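AMP-dependent synthetase and ligase (Xenorhabdus doucetiae, PDB 6QSR) probably acts as a hot-dog-fold dehydratase subunit, partnered in a heterocomplex, in the type II polyketide synthase pathway that makes aryl polyene pigments. Local coordinates at residues Q19-L22 and D23-L26. Residues are numbered along the deposited sequence; the frame is centred on the assembly and turned at random.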
loop_
_atom_site.group_PDB
_atom_site.type_symbol
_atom_site.label_atom_id
_atom_site.label_comp_id
_atom_site.label_asym_id
_atom_site.label_seq_id
_atom_site.Cartn_x
_atom_site.Cartn_y
_atom_site.Cartn_z
ATOM N N GLN A 19 -9.771 7.020 17.171
ATOM C CA GLN A 19 -10.910 7.259 16.305
ATOM C C GLN A 19 -10.491 8.295 15.266
ATOM O O GLN A 19 -10.075 9.402 15.631
ATOM C CB GLN A 19 -12.112 7.739 17.108
ATOM C CG GLN A 19 -13.380 7.908 16.283
ATOM C CD GLN A 19 -14.610 8.123 17.143
ATOM O OE1 GLN A 19 -14.515 8.581 18.282
ATOM N NE2 GLN A 19 -15.772 7.791 16.600
ATOM N N LEU A 20 -10.601 7.917 13.988
ATOM C CA LEU A 20 -10.131 8.719 12.860
ATOM C C LEU A 20 -11.243 9.000 11.877
ATOM O O LEU A 20 -12.087 8.143 11.625
ATOM C CB LEU A 20 -9.032 7.979 12.102
ATOM C CG LEU A 20 -7.798 7.589 12.900
ATOM C CD1 LEU A 20 -6.871 6.783 12.009
ATOM C CD2 LEU A 20 -7.100 8.825 13.442
ATOM N N TYR A 21 -11.198 10.184 11.286
ATOM C CA TYR A 21 -12.181 10.597 10.291
ATOM C C TYR A 21 -11.474 10.854 8.957
ATOM O O TYR A 21 -10.450 11.534 8.911
ATOM C CB TYR A 21 -12.920 11.841 10.771
ATOM C CG TYR A 21 -13.808 12.437 9.710
ATOM C CD1 TYR A 21 -15.048 11.876 9.422
ATOM C CD2 TYR A 21 -13.393 13.545 8.969
ATOM C CE1 TYR A 21 -15.861 12.414 8.431
ATOM C CE2 TYR A 21 -14.201 14.091 7.983
ATOM C CZ TYR A 21 -15.430 13.519 7.715
ATOM O OH TYR A 21 -16.232 14.059 6.727
ATOM N N LEU A 22 -12.041 10.310 7.882
ATOM C CA LEU A 22 -11.507 10.468 6.535
ATOM C C LEU A 22 -12.192 11.642 5.838
ATOM O O LEU A 22 -13.365 11.555 5.476
ATOM C CB LEU A 22 -11.714 9.180 5.734
ATOM C CG LEU A 22 -11.200 7.887 6.379
ATOM C CD1 LEU A 22 -11.334 6.732 5.401
ATOM C CD2 LEU A 22 -9.766 8.062 6.841
ATOM N N ASP A 23 -11.456 12.738 5.671
ATOM C CA ASP A 23 -11.949 13.912 4.962
ATOM C C ASP A 23 -11.773 13.754 3.451
ATOM O O ASP A 23 -10.748 13.231 3.006
ATOM C CB ASP A 23 -11.201 15.164 5.424
ATOM C CG ASP A 23 -11.935 16.442 5.063
ATOM O OD1 ASP A 23 -11.599 17.057 4.033
ATOM O OD2 ASP A 23 -12.872 16.816 5.794
ATOM N N PRO A 24 -12.747 14.233 2.647
ATOM C CA PRO A 24 -12.585 14.236 1.176
ATOM C C PRO A 24 -11.306 14.869 0.621
ATOM O O PRO A 24 -10.876 14.488 -0.472
ATOM C CB PRO A 24 -13.791 15.049 0.699
ATOM C CG PRO A 24 -14.830 14.804 1.730
ATOM C CD PRO A 24 -14.120 14.604 3.040
ATOM N N THR A 25 -10.724 15.831 1.344
ATOM C CA THR A 25 -9.534 16.548 0.876
ATOM C C THR A 25 -8.214 15.898 1.295
ATOM O O THR A 25 -7.146 16.391 0.936
ATOM C CB THR A 25 -9.546 18.013 1.348
ATOM O OG1 THR A 25 -9.508 18.063 2.780
ATOM C CG2 THR A 25 -10.792 18.715 0.839
ATOM N N LEU A 26 -8.289 14.806 2.053
ATOM C CA LEU A 26 -7.113 13.998 2.395
ATOM C C LEU A 26 -6.375 13.585 1.115
ATOM O O LEU A 26 -6.976 13.013 0.197
ATOM C CB LEU A 26 -7.555 12.769 3.191
ATOM C CG LEU A 26 -6.493 11.822 3.748
ATOM C CD1 LEU A 26 -5.690 12.523 4.834
ATOM C CD2 LEU A 26 -7.163 10.568 4.295
HETATM O O HOH W 1 -15.480 16.466 5.887
HETATM O O HOH W 2 -8.885 12.737 7.101
#
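Y21 lays the edge of its ring against the carboxylate of D23, with D23 OD2 near the ring plane, 3.7 Å from Y21 CE2, where the chain leaves strand 15-21 of the hot-dog fold and enters a type I beta turn, D23 to L26, combined with an Asx turn. The case illustrates how one aspartate can serve a strand end and a turn at once, with a separate oxygen for each task. OD2 looks back to the tyrosine: with the ring and carboxylate planes 66° apart, the two groups do not stack, and a water in the ring plane joins them, donating to D23 OD2 and hydrogen-bonded to Y21 OH at 2.7 Å. D23 CG stands anti to its own backbone N (chi1 -162°), as does CG of Y21, an arrangement that leaves both side chains within reach of one water. A second water repeats the bridge on the main chain, donating to Y21 O and accepting from D23 N at 2.9 Å; it thus links the strand's last residue to the first residue of the turn. The buried L22 and L26 both rest on W47 of helix 41-56, their CD2 atoms only loosely together at 4.4 Å. The turn itself is closed by L26 N bonding to D23 O at 3.1 Å. D23 OD1 is gripped twice by T25, from opposite faces of the carboxylate plane and on its anti side: the backbone N comes in nearly straight (164°), while the hydroxyl OG1 donates to OD1 over just 2.6 Å.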